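PDB 4BFC: 3-deoxy-d-manno-octulosonic-acid transferase from Acinetobacter baumannii, which probably transfers Kdo from CMP-Kdo to the lipid A precursor of lipopolysaccharide, the fragment here being its C-terminal CMP-Kdo binding domain. Local coordinates for residues L124-A127 against V131-V134; V45-T50 against D190-C195; E54-L59 against Q92-I97; H145-P150 against T157-R162; V73-P78 against Q105-S110. All blocks are in the same frame, centred on the assembly; numbering follows the deposited sequence.

Overall arrangement
The five contacts lie in or around one parallel sheet with helices on both faces, a Rossmann-like domain as in GT-B glycosyltransferases. Contacts 1 and 2 are central, their centres about 8 Å apart, and use the neighbouring strands 131-134 and 43-50. Contact 4 continues to strand 157-159 on one side, contact 5 to strand 72-78 on the other; their centres are about 21 Å apart, on opposite sides of the chain's centre. Contact 3 joins helix 54-68 to the end of helix 84-93. Along the chain, contacts 3 and 5 interlock, contacts 1 and 4 follow, and contact 2 spans them all, tying the first strand to the late helix 185-197.

Contact 1: L124-A127 against V131-V134; sequences LWYA and VCFV
Helix segment 124-127 and strand 131-134 come closest at Tyr-126 and Cys-132, whose CA atoms are 7.4 Å apart, and the short turn between them lets the chain enter the sheet directly after the helix. Tyr-126 bridges the gap. Its CG stands anti to the carbonyl carbon (chi1 -73°), and from there the phenol ring extends to the strand. The Cys-132 side chain leaves the strand toward the helix, and SG approaches the ring obliquely: it is 4.0 Å from Tyr-126 CE1 and 5.1 Å from the ring centroid, 64° off the ring normal. This is a sulfur-aromatic contact. Two residues further along the strand, Val-134 meets the far end of the phenol at about a right angle, its CG2 lying 3.7 Å from Tyr-126 OH. Phe-133, between them, points the other way, so a single strand face receives the tyrosine. Pro-150 of helix 148-152 touches all three partners and fills in beside them. All three are buried in the fold, although the two segments bury only 106 Å² against each other. Across these two segments the contact rests mainly on dispersion, with a polarisable sulfur beside the aromatic ring and a methyl against the hydroxyl oxygen.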
# COMPACT_ATOMS: atom_id res chain seq x y z
N LEU A 124 0.78 -19.14 -9.85
CA LEU A 124 1.10 -20.54 -9.63
C LEU A 124 0.10 -21.19 -8.63
O LEU A 124 -0.38 -22.30 -8.91
CB LEU A 124 2.55 -20.69 -9.10
CG LEU A 124 3.17 -22.01 -8.63
CD1 LEU A 124 3.01 -23.00 -9.75
CD2 LEU A 124 4.66 -21.81 -8.22
N TRP A 125 -0.12 -20.52 -7.50
CA TRP A 125 -0.99 -21.06 -6.42
C TRP A 125 -2.41 -21.17 -6.92
O TRP A 125 -3.03 -22.20 -6.74
CB TRP A 125 -0.90 -20.26 -5.14
CG TRP A 125 0.57 -20.03 -4.79
CD1 TRP A 125 1.19 -18.82 -4.62
CD2 TRP A 125 1.63 -21.04 -4.74
NE1 TRP A 125 2.55 -18.98 -4.43
CE2 TRP A 125 2.88 -20.29 -4.49
CE3 TRP A 125 1.68 -22.42 -4.89
CZ2 TRP A 125 4.08 -20.93 -4.38
CZ3 TRP A 125 2.94 -23.05 -4.83
CH2 TRP A 125 4.09 -22.32 -4.52
N TYR A 126 -2.95 -20.11 -7.52
CA TYR A 126 -4.32 -20.29 -8.13
C TYR A 126 -4.37 -21.48 -9.13
O TYR A 126 -5.32 -22.24 -9.15
CB TYR A 126 -4.70 -19.04 -8.95
CG TYR A 126 -5.05 -17.82 -8.17
CD1 TYR A 126 -5.90 -17.94 -7.06
CD2 TYR A 126 -4.59 -16.54 -8.54
CE1 TYR A 126 -6.28 -16.84 -6.33
CE2 TYR A 126 -4.98 -15.42 -7.80
CZ TYR A 126 -5.82 -15.58 -6.72
OH TYR A 126 -6.22 -14.51 -6.00
N ALA A 127 -3.33 -21.68 -9.93
CA ALA A 127 -3.33 -22.77 -10.90
C ALA A 127 -3.31 -24.17 -10.21
O ALA A 127 -3.63 -25.19 -10.82
CB ALA A 127 -2.16 -22.65 -11.87
N VAL A 131 -10.38 -24.62 -4.98
CA VAL A 131 -11.23 -23.48 -4.69
C VAL A 131 -10.33 -22.42 -4.06
O VAL A 131 -9.25 -22.73 -3.51
CB VAL A 131 -12.39 -23.79 -3.66
CG1 VAL A 131 -13.44 -24.78 -4.21
CG2 VAL A 131 -11.86 -24.28 -2.31
N CYS A 132 -10.83 -21.20 -4.08
CA CYS A 132 -10.10 -20.14 -3.44
C CYS A 132 -10.99 -19.10 -2.77
O CYS A 132 -12.21 -19.07 -2.95
CB CYS A 132 -9.12 -19.47 -4.45
SG CYS A 132 -9.91 -18.27 -5.54
N PHE A 133 -10.36 -18.31 -1.92
CA PHE A 133 -10.91 -17.11 -1.34
C PHE A 133 -9.93 -15.93 -1.59
O PHE A 133 -8.76 -16.04 -1.31
CB PHE A 133 -11.02 -17.31 0.17
CG PHE A 133 -11.27 -16.05 0.98
CD1 PHE A 133 -12.53 -15.42 1.07
CD2 PHE A 133 -10.17 -15.38 1.56
CE1 PHE A 133 -12.68 -14.24 1.83
CE2 PHE A 133 -10.31 -14.20 2.31
CZ PHE A 133 -11.61 -13.62 2.47
N VAL A 134 -10.47 -14.84 -2.11
CA VAL A 134 -9.68 -13.61 -2.39
C VAL A 134 -9.91 -12.62 -1.27
O VAL A 134 -11.03 -12.12 -1.04
CB VAL A 134 -10.01 -12.99 -3.78
CG1 VAL A 134 -9.14 -11.70 -3.95
CG2 VAL A 134 -9.67 -14.03 -4.88

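Contact 2: V45-T50 against D190-C195; sequences VTIAST and DIWLAC
Trp-192, on helix 190-195, pushes its indole against Val-45, Thr-46 and Ile-47 of strand 45-48. The axes of the two short segments pass 10.8 Å apart with their directions at 145°, and the large side chain spans that distance. Its CG is anti to the carbonyl carbon, beside the backbone N, and with chi2 at -7° the indole plane almost contains the CB–CA bond, so the six-membered ring projects straight from the helix. Val-45 sits over one face of that ring in a CH-pi contact: its CB is 3.8 Å from the ring centroid and only 20° off the normal. Of its two methyls, CG2 presses more closely, 3.3 Å from Trp-192 CZ3, from a position between the backbone N and the carbonyl carbon. Ile-47 comes instead to the ring edge, crossing the indole at about a right angle. Its CG2 branch does the touching, 3.4 Å from Trp-192 CH2, while CG1 is turned elsewhere. Between the two, the backbone Thr-46 O approaches Trp-192 CZ2 obliquely at 3.4 Å. The polar end of the indole is held outside these segments, NE1 donating to Cys-132 O, which helps to hold the indole in this orientation. Strand 131-134 thus shares the tryptophan with strand 43-50, and Leu-62 of helix 54-68 touches both Val-45 and Trp-192 on the same side of the sheet.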
# COMPACT_ATOMS: atom_id res chain seq x y z
N VAL A 45 -7.14 -25.88 -1.13
CA VAL A 45 -7.97 -24.67 -0.89
C VAL A 45 -7.00 -23.52 -0.66
O VAL A 45 -6.06 -23.69 0.15
CB VAL A 45 -8.99 -24.89 0.26
CG1 VAL A 45 -9.78 -26.19 -0.00
CG2 VAL A 45 -8.39 -24.98 1.67
N THR A 46 -7.29 -22.37 -1.27
CA THR A 46 -6.28 -21.28 -1.18
C THR A 46 -6.87 -19.99 -0.61
O THR A 46 -7.98 -19.54 -1.09
CB THR A 46 -5.71 -21.11 -2.59
OG1 THR A 46 -4.94 -22.26 -2.90
CG2 THR A 46 -4.78 -19.86 -2.75
N ILE A 47 -6.22 -19.33 0.34
CA ILE A 47 -6.62 -18.02 0.75
C ILE A 47 -5.54 -17.05 0.21
O ILE A 47 -4.36 -17.19 0.53
CB ILE A 47 -6.86 -17.78 2.25
CG1 ILE A 47 -5.58 -18.06 3.07
CG2 ILE A 47 -7.99 -18.69 2.76
CD1 ILE A 47 -5.73 -17.98 4.59
N ALA A 48 -5.99 -16.16 -0.63
CA ALA A 48 -5.07 -15.37 -1.49
C ALA A 48 -5.19 -13.92 -1.21
O ALA A 48 -6.30 -13.39 -1.01
CB ALA A 48 -5.37 -15.65 -2.96
N SER A 49 -4.04 -13.23 -1.20
CA SER A 49 -4.03 -11.78 -0.92
C SER A 49 -4.71 -11.40 0.40
O SER A 49 -5.50 -10.45 0.48
CB SER A 49 -4.60 -11.00 -2.09
OG SER A 49 -3.81 -11.24 -3.23
N THR A 50 -4.39 -12.14 1.45
CA THR A 50 -5.04 -11.99 2.73
C THR A 50 -4.42 -10.86 3.53
O THR A 50 -3.24 -10.49 3.38
CB THR A 50 -4.96 -13.29 3.58
OG1 THR A 50 -3.62 -13.76 3.62
CG2 THR A 50 -5.88 -14.38 2.94
N ASP A 190 -17.73 -23.19 4.82
CA ASP A 190 -18.99 -23.92 4.37
C ASP A 190 -19.05 -24.01 2.89
O ASP A 190 -19.34 -25.04 2.28
CB ASP A 190 -20.31 -23.17 4.71
CG ASP A 190 -21.57 -23.95 4.30
OD1 ASP A 190 -21.89 -24.88 5.07
OD2 ASP A 190 -22.22 -23.68 3.23
N ILE A 191 -18.83 -22.85 2.29
CA ILE A 191 -18.95 -22.76 0.87
C ILE A 191 -17.86 -23.66 0.21
O ILE A 191 -18.16 -24.38 -0.79
CB ILE A 191 -18.85 -21.28 0.36
CG1 ILE A 191 -20.09 -20.44 0.77
CG2 ILE A 191 -18.64 -21.24 -1.12
CD1 ILE A 191 -19.87 -18.92 0.70
N TRP A 192 -16.63 -23.60 0.71
CA TRP A 192 -15.57 -24.42 0.15
C TRP A 192 -15.94 -25.90 0.26
O TRP A 192 -15.82 -26.62 -0.70
CB TRP A 192 -14.29 -24.22 0.91
CG TRP A 192 -13.50 -23.01 0.46
CD1 TRP A 192 -13.71 -22.15 -0.61
CD2 TRP A 192 -12.28 -22.60 1.09
NE1 TRP A 192 -12.67 -21.18 -0.67
CE2 TRP A 192 -11.80 -21.41 0.37
CE3 TRP A 192 -11.54 -23.08 2.17
CZ2 TRP A 192 -10.60 -20.82 0.69
CZ3 TRP A 192 -10.36 -22.42 2.52
CH2 TRP A 192 -9.91 -21.32 1.80
N LEU A 193 -16.38 -26.32 1.44
CA LEU A 193 -16.63 -27.76 1.61
C LEU A 193 -17.76 -28.24 0.70
O LEU A 193 -17.71 -29.38 0.18
CB LEU A 193 -16.84 -28.09 3.07
CG LEU A 193 -15.67 -27.83 3.97
CD1 LEU A 193 -16.12 -27.96 5.40
CD2 LEU A 193 -14.54 -28.80 3.61
N ALA A 194 -18.75 -27.38 0.56
CA ALA A 194 -19.84 -27.66 -0.38
C ALA A 194 -19.34 -27.75 -1.81
O ALA A 194 -19.61 -28.71 -2.49
CB ALA A 194 -20.93 -26.62 -0.24
N CYS A 195 -18.50 -26.79 -2.25
CA CYS A 195 -17.97 -26.86 -3.62
C CYS A 195 -17.20 -28.14 -3.89
O CYS A 195 -17.30 -28.77 -4.96
CB CYS A 195 -17.03 -25.67 -3.89
SG CYS A 195 -17.83 -24.06 -4.06

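Contact 3: E54-L59 against Q92-I97; sequences EEQQIL and QNLNLI
Leu-94 and Leu-96 flank the residue that makes the Schellman motif ending helix 84-93, and the side chains of both leave the backbone toward segment 54-59, where they meet Leu-59. The motif centres on Asn-95, whose positive phi (54°) takes the chain out of the helix, while its N bonds back to Gln-92 O at 3.0 Å. Leu-94 makes the closer approach, with its CD1 methyl 3.6 Å from Leu-59 CB. Leu-96 CD1 reaches the same Leu-59 CB more loosely, at 4.3 Å. The contact joins two helices of the Rossmann-like fold: helix 54-68 follows strand 43-50, helix 84-93 follows strand 72-78, and the two pack together over the sheet, where Leu-59 also touches Cys-74. Leu-96 continues along helix 54-68 onto Ala-63 and Leu-66. At the outer, partly exposed edge, the Gln-56 amide lies against the forked end of Leu-94. Its CG is anti to the backbone N (chi1 179°) and the chain bends at the next bond, which brings NE2 to 4.0 Å from Leu-94 CD1 and about as near to its CG and CD2. That amide nitrogen is hydrogen-bonded to Glu-60 OE2, one turn further along the same helix, and rests against the leucine by van der Waals contact.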
# COMPACT_ATOMS: atom_id res chain seq x y z
N GLU A 54 -7.92 -12.13 8.63
CA GLU A 54 -8.48 -13.17 7.70
C GLU A 54 -7.76 -14.53 7.85
O GLU A 54 -8.43 -15.56 7.79
CB GLU A 54 -8.43 -12.73 6.26
CG GLU A 54 -9.27 -11.51 5.95
CD GLU A 54 -9.18 -11.09 4.48
OE1 GLU A 54 -8.04 -11.08 3.91
OE2 GLU A 54 -10.23 -10.83 3.87
N GLU A 55 -6.41 -14.56 7.93
CA GLU A 55 -5.68 -15.81 8.10
C GLU A 55 -6.10 -16.50 9.41
O GLU A 55 -6.46 -17.71 9.34
CB GLU A 55 -4.17 -15.70 8.05
CG GLU A 55 -3.57 -15.01 6.79
CD GLU A 55 -3.36 -13.54 7.02
OE1 GLU A 55 -3.57 -12.99 8.14
OE2 GLU A 55 -2.95 -12.87 6.06
N GLN A 56 -6.04 -15.77 10.53
CA GLN A 56 -6.48 -16.30 11.83
C GLN A 56 -7.91 -16.87 11.69
O GLN A 56 -8.15 -18.06 12.09
CB GLN A 56 -6.39 -15.21 12.88
CG GLN A 56 -6.85 -15.66 14.26
CD GLN A 56 -5.85 -16.62 14.84
OE1 GLN A 56 -4.67 -16.34 14.87
NE2 GLN A 56 -6.33 -17.78 15.30
N GLN A 57 -8.85 -16.05 11.18
CA GLN A 57 -10.28 -16.42 11.20
C GLN A 57 -10.60 -17.60 10.32
O GLN A 57 -11.34 -18.53 10.74
CB GLN A 57 -11.22 -15.25 10.88
CG GLN A 57 -11.15 -14.07 11.88
CD GLN A 57 -12.10 -12.94 11.53
OE1 GLN A 57 -12.43 -12.13 12.39
NE2 GLN A 57 -12.49 -12.83 10.29
N ILE A 58 -10.09 -17.61 9.09
CA ILE A 58 -10.34 -18.72 8.16
C ILE A 58 -9.59 -19.99 8.61
O ILE A 58 -10.20 -21.09 8.59
CB ILE A 58 -9.99 -18.35 6.69
CG1 ILE A 58 -10.95 -17.24 6.21
CG2 ILE A 58 -10.09 -19.56 5.81
CD1 ILE A 58 -10.48 -16.54 4.98
N LEU A 59 -8.30 -19.90 8.95
CA LEU A 59 -7.58 -21.10 9.42
C LEU A 59 -8.22 -21.70 10.69
O LEU A 59 -8.27 -22.94 10.78
CB LEU A 59 -6.10 -20.92 9.64
CG LEU A 59 -5.42 -20.53 8.33
CD1 LEU A 59 -3.99 -20.09 8.69
CD2 LEU A 59 -5.42 -21.67 7.32
N GLN A 92 1.45 -21.68 13.27
CA GLN A 92 2.09 -22.40 14.37
C GLN A 92 1.27 -22.46 15.63
O GLN A 92 1.21 -23.53 16.26
CB GLN A 92 3.45 -21.80 14.67
CG GLN A 92 4.51 -22.11 13.60
CD GLN A 92 4.66 -23.57 13.24
OE1 GLN A 92 3.99 -24.09 12.34
NE2 GLN A 92 5.56 -24.24 13.92
N ASN A 93 0.64 -21.35 15.99
CA ASN A 93 -0.22 -21.28 17.19
C ASN A 93 -1.51 -22.06 17.08
O ASN A 93 -2.10 -22.44 18.09
CB ASN A 93 -0.48 -19.84 17.56
CG ASN A 93 0.74 -19.20 18.21
OD1 ASN A 93 1.80 -19.83 18.33
ND2 ASN A 93 0.59 -17.96 18.65
N LEU A 94 -1.92 -22.30 15.85
CA LEU A 94 -3.11 -23.08 15.61
C LEU A 94 -2.75 -24.56 15.60
O LEU A 94 -3.61 -25.39 15.32
CB LEU A 94 -3.79 -22.62 14.30
CG LEU A 94 -4.80 -21.50 14.50
CD1 LEU A 94 -5.16 -20.90 13.14
CD2 LEU A 94 -6.10 -21.89 15.21
N ASN A 95 -1.49 -24.88 15.87
CA ASN A 95 -0.96 -26.27 15.81
C ASN A 95 -1.18 -27.01 14.49
O ASN A 95 -1.54 -28.19 14.46
CB ASN A 95 -1.48 -27.10 17.00
CG ASN A 95 -1.09 -26.48 18.32
OD1 ASN A 95 0.07 -26.18 18.54
ND2 ASN A 95 -2.07 -26.29 19.21
N LEU A 96 -0.96 -26.31 13.37
CA LEU A 96 -1.17 -26.90 12.08
C LEU A 96 0.21 -27.13 11.50
O LEU A 96 1.08 -26.24 11.66
CB LEU A 96 -2.00 -25.93 11.18
CG LEU A 96 -3.45 -25.65 11.64
CD1 LEU A 96 -4.08 -24.47 10.89
CD2 LEU A 96 -4.25 -26.94 11.48
N ILE A 97 0.42 -28.26 10.86
CA ILE A 97 1.70 -28.57 10.23
C ILE A 97 1.86 -27.63 9.02
O ILE A 97 1.06 -27.72 8.07
CB ILE A 97 1.81 -30.05 9.82
CG1 ILE A 97 1.83 -30.95 11.08
CG2 ILE A 97 3.04 -30.27 8.92
CD1 ILE A 97 1.65 -32.43 10.80

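Contact 4: H145-P150 against T157-R162; sequences HNILEP and TVVGPR
Ile-147 and Pro-150 carry segment 145-150 onto Thr-157 and Val-159 of strand 157-159. First along the chain, His-145 bonds through NE2 to His-51 and through ND1 to Glu-82 of the third subunit. Asn-146 then caps the coming turn: its OD1 accepts from Leu-148 N at 3.1 Å with a nearly straight N-H (166°), the donor standing 58° out of the carbonyl plane. Ile-147 follows, buried and directed at the strand. Its CG1 lies between backbone N and carbonyl carbon (chi1 61°), leaving the CG2 methyl to make the contact. CG2 meets Val-159 CG1 at 3.4 Å, tighter than normal for two carbons, and also lies 4.1 Å from Thr-157 CG2. Pro-150 closes the segment with its ring across the threonine at about a right angle, CB being 3.5 Å and CG 3.6 Å from Thr-157 OG1. That hydroxyl finds its polar partner in Val-155 O, just before the strand. The contact lies within the beta-alpha-beta unit that runs from strand 131-134 through helix 148-152 to strand 157-159; Cys-132 touches both Pro-150 and Thr-157, while Ile-169 and Val-170 of helix 167-175 pack on Ile-147.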
# COMPACT_ATOMS: atom_id res chain seq x y z
N HIS A 145 -9.56 -7.49 -3.40
CA HIS A 145 -8.54 -7.65 -4.44
C HIS A 145 -9.07 -8.27 -5.68
O HIS A 145 -10.26 -8.72 -5.78
CB HIS A 145 -7.34 -8.43 -3.82
CG HIS A 145 -6.60 -7.65 -2.78
ND1 HIS A 145 -5.92 -6.50 -3.07
CD2 HIS A 145 -6.45 -7.84 -1.42
CE1 HIS A 145 -5.43 -5.97 -1.96
NE2 HIS A 145 -5.69 -6.82 -0.96
N ASN A 146 -8.24 -8.31 -6.72
CA ASN A 146 -8.71 -8.65 -8.06
C ASN A 146 -9.10 -10.10 -8.21
O ASN A 146 -8.24 -11.02 -8.32
CB ASN A 146 -7.57 -8.30 -9.05
CG ASN A 146 -8.05 -8.30 -10.50
OD1 ASN A 146 -9.21 -8.52 -10.76
ND2 ASN A 146 -7.12 -8.15 -11.43
N ILE A 147 -10.40 -10.34 -8.36
CA ILE A 147 -10.88 -11.72 -8.58
C ILE A 147 -10.72 -12.24 -10.01
O ILE A 147 -11.04 -13.37 -10.26
CB ILE A 147 -12.35 -11.80 -8.07
CG1 ILE A 147 -13.25 -10.82 -8.87
CG2 ILE A 147 -12.40 -11.54 -6.58
CD1 ILE A 147 -14.70 -11.35 -8.92
N LEU A 148 -10.29 -11.42 -10.98
CA LEU A 148 -10.22 -11.89 -12.37
C LEU A 148 -9.19 -12.98 -12.58
O LEU A 148 -9.37 -13.90 -13.41
CB LEU A 148 -9.90 -10.66 -13.28
CG LEU A 148 -11.04 -9.63 -13.40
CD1 LEU A 148 -10.59 -8.43 -14.25
CD2 LEU A 148 -12.25 -10.31 -14.00
N GLU A 149 -8.10 -12.92 -11.79
CA GLU A 149 -7.03 -13.89 -11.94
C GLU A 149 -7.49 -15.35 -11.66
O GLU A 149 -7.42 -16.20 -12.55
CB GLU A 149 -5.83 -13.45 -11.10
CG GLU A 149 -5.34 -12.03 -11.43
CD GLU A 149 -4.18 -11.53 -10.59
OE1 GLU A 149 -4.19 -11.66 -9.34
OE2 GLU A 149 -3.21 -11.00 -11.19
N PRO A 150 -8.10 -15.62 -10.47
CA PRO A 150 -8.64 -16.99 -10.31
C PRO A 150 -9.75 -17.38 -11.28
O PRO A 150 -9.81 -18.53 -11.67
CB PRO A 150 -9.09 -17.05 -8.82
CG PRO A 150 -9.31 -15.63 -8.44
CD PRO A 150 -8.29 -14.83 -9.24
N THR A 157 -14.43 -19.17 -6.89
CA THR A 157 -13.89 -18.02 -6.09
C THR A 157 -14.88 -17.48 -5.07
O THR A 157 -16.06 -17.24 -5.38
CB THR A 157 -13.41 -16.89 -7.02
OG1 THR A 157 -12.39 -17.42 -7.88
CG2 THR A 157 -12.80 -15.64 -6.22
N VAL A 158 -14.44 -17.36 -3.83
CA VAL A 158 -15.22 -16.74 -2.76
C VAL A 158 -14.60 -15.41 -2.37
O VAL A 158 -13.37 -15.31 -2.31
CB VAL A 158 -15.27 -17.67 -1.52
CG1 VAL A 158 -16.12 -17.11 -0.39
CG2 VAL A 158 -15.65 -19.13 -1.90
N VAL A 159 -15.42 -14.39 -2.15
CA VAL A 159 -14.99 -13.15 -1.51
C VAL A 159 -15.86 -12.82 -0.32
O VAL A 159 -17.00 -13.30 -0.23
CB VAL A 159 -14.91 -11.93 -2.51
CG1 VAL A 159 -13.90 -12.22 -3.61
CG2 VAL A 159 -16.29 -11.59 -3.07
N GLY A 160 -15.33 -12.05 0.63
CA GLY A 160 -16.07 -11.46 1.71
C GLY A 160 -16.92 -10.31 1.19
O GLY A 160 -16.86 -9.96 0.02
N PRO A 161 -17.67 -9.66 2.12
CA PRO A 161 -18.67 -8.66 1.70
C PRO A 161 -18.05 -7.30 1.40
O PRO A 161 -18.66 -6.48 0.66
CB PRO A 161 -19.60 -8.56 2.91
CG PRO A 161 -19.02 -9.37 3.99
CD PRO A 161 -17.73 -9.99 3.54
N ARG A 162 -16.82 -7.08 1.93
CA ARG A 162 -16.13 -5.76 1.72
C ARG A 162 -15.20 -5.77 0.49
O ARG A 162 -13.98 -5.93 0.61
CB ARG A 162 -15.52 -5.28 3.01
CG ARG A 162 -16.62 -4.85 4.02
CD ARG A 162 -16.10 -4.90 5.43
NE ARG A 162 -15.77 -6.23 5.99
CZ ARG A 162 -16.66 -7.08 6.53
NH1 ARG A 162 -17.95 -6.72 6.51
NH2 ARG A 162 -16.31 -8.29 7.02

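Contact 5: V73-P78 against Q105-S110; sequences VCIVVP and QSIHAS
Strand 73-78 and the irregular segment 105-110 approach most closely at Val-73 and Ile-107, with CA atoms 8.3 Å apart, a spacing filled by side chains. The chain from Gln-105 to His-108 runs broadly opposite to the strand, and the Ile-107 side chain leaves the loop toward it. On the strand, Val-73 and Ile-75 supply the opposing surface, while Cys-74 between them points away. Ile-107 addresses the two with different branches. Its CG2 methyl meets Val-73 CG2 at 4.3 Å. Its longer arm ends in CD1, which meets Ile-75 CD1, also at 4.3 Å, and comes to 4.5 Å from Val-73 CG2. Val-73 CG2, anti to the backbone N, is the methyl presented to the loop, with CG1 between that nitrogen and the carbonyl carbon (chi1 50°). Ile-75 keeps its outer chain extended (chi2 -178°), so that its terminal methyl comes nearer to the loop than its CB direction alone would bring it. Ile-107 is likewise extended (chi2 174°), which carries CD1 on to Ile-75, and its arm comes methyl-first against the flank of the Ile-75 terminal methyl. At these distances the contact is apolar van der Waals packing between buried residues, burying 114 Å². The loop connects strand 98-100 to strand 113-115, and through Ile-107 it closes over one face of the sheet. Trp-37, Arg-42 and Tyr-114 also touch that isoleucine. Strand 72-78 itself is hydrogen-bonded between strands 43-50 and 113-115, and on its other face Cys-74 packs on Leu-59 and Leu-62 of helix 54-68.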
# COMPACT_ATOMS: atom_id res chain seq x y z
N VAL A 73 -5.55 -29.42 2.06
CA VAL A 73 -4.36 -28.62 2.44
C VAL A 73 -4.74 -27.23 2.02
O VAL A 73 -5.40 -27.05 0.97
CB VAL A 73 -3.12 -29.05 1.67
CG1 VAL A 73 -3.31 -29.15 0.13
CG2 VAL A 73 -1.92 -28.19 2.09
N CYS A 74 -4.37 -26.30 2.88
CA CYS A 74 -4.66 -24.84 2.58
C CYS A 74 -3.38 -24.13 2.21
O CYS A 74 -2.48 -24.05 3.01
CB CYS A 74 -5.28 -24.22 3.77
SG CYS A 74 -5.68 -22.50 3.54
N ILE A 75 -3.39 -23.53 1.03
CA ILE A 75 -2.30 -22.61 0.62
C ILE A 75 -2.65 -21.20 1.14
O ILE A 75 -3.79 -20.73 0.89
CB ILE A 75 -2.10 -22.63 -0.91
CG1 ILE A 75 -1.69 -24.04 -1.40
CG2 ILE A 75 -1.06 -21.51 -1.30
CD1 ILE A 75 -1.43 -24.16 -2.89
N VAL A 76 -1.71 -20.51 1.80
CA VAL A 76 -1.96 -19.14 2.35
C VAL A 76 -0.99 -18.15 1.67
O VAL A 76 0.21 -18.40 1.69
CB VAL A 76 -1.77 -19.12 3.89
CG1 VAL A 76 -2.04 -17.72 4.39
CG2 VAL A 76 -2.79 -20.09 4.52
N VAL A 77 -1.53 -17.11 1.03
CA VAL A 77 -0.70 -16.15 0.28
C VAL A 77 -0.99 -14.75 0.86
O VAL A 77 -1.89 -14.04 0.39
CB VAL A 77 -0.98 -16.20 -1.24
CG1 VAL A 77 0.13 -15.44 -1.99
CG2 VAL A 77 -1.23 -17.64 -1.74
N PRO A 78 -0.31 -14.34 1.91
CA PRO A 78 -0.63 -13.03 2.52
C PRO A 78 -0.30 -11.88 1.53
O PRO A 78 0.63 -12.00 0.63
CB PRO A 78 0.34 -12.94 3.72
CG PRO A 78 0.51 -14.42 4.03
CD PRO A 78 0.76 -15.02 2.69
N GLN A 105 10.50 -25.39 0.70
CA GLN A 105 9.69 -26.57 1.05
C GLN A 105 8.58 -26.81 0.04
O GLN A 105 8.14 -25.91 -0.72
CB GLN A 105 9.17 -26.53 2.45
CG GLN A 105 10.31 -26.55 3.49
CD GLN A 105 9.88 -26.36 4.92
OE1 GLN A 105 8.99 -25.60 5.23
NE2 GLN A 105 10.56 -27.08 5.84
N SER A 106 8.07 -28.04 0.11
CA SER A 106 6.98 -28.50 -0.73
C SER A 106 5.73 -28.87 0.14
O SER A 106 5.73 -28.80 1.38
CB SER A 106 7.48 -29.71 -1.50
OG SER A 106 7.84 -30.79 -0.62
N ILE A 107 4.64 -29.26 -0.53
CA ILE A 107 3.51 -29.81 0.22
C ILE A 107 3.76 -31.31 0.48
O ILE A 107 3.84 -32.05 -0.49
CB ILE A 107 2.22 -29.58 -0.61
CG1 ILE A 107 1.87 -28.06 -0.58
CG2 ILE A 107 1.05 -30.44 -0.06
CD1 ILE A 107 0.68 -27.60 -1.49
N HIS A 108 3.92 -31.69 1.75
CA HIS A 108 4.17 -33.11 2.12
C HIS A 108 2.80 -33.75 2.22
O HIS A 108 1.82 -33.03 2.42
CB HIS A 108 4.96 -33.27 3.46
CG HIS A 108 6.21 -32.42 3.62
ND1 HIS A 108 6.88 -32.33 4.80
CD2 HIS A 108 6.90 -31.61 2.73
CE1 HIS A 108 7.94 -31.48 4.65
NE2 HIS A 108 7.95 -31.06 3.39
N ALA A 109 2.67 -35.09 2.16
CA ALA A 109 1.47 -35.70 2.75
C ALA A 109 1.06 -35.07 4.12
O ALA A 109 -0.13 -34.95 4.36
CB ALA A 109 1.66 -37.23 2.95
N SER A 110 2.00 -34.72 5.01
CA SER A 110 1.71 -34.21 6.33
C SER A 110 1.30 -32.75 6.41
O SER A 110 0.88 -32.27 7.46
CB SER A 110 2.93 -34.34 7.28
OG SER A 110 4.14 -34.01 6.59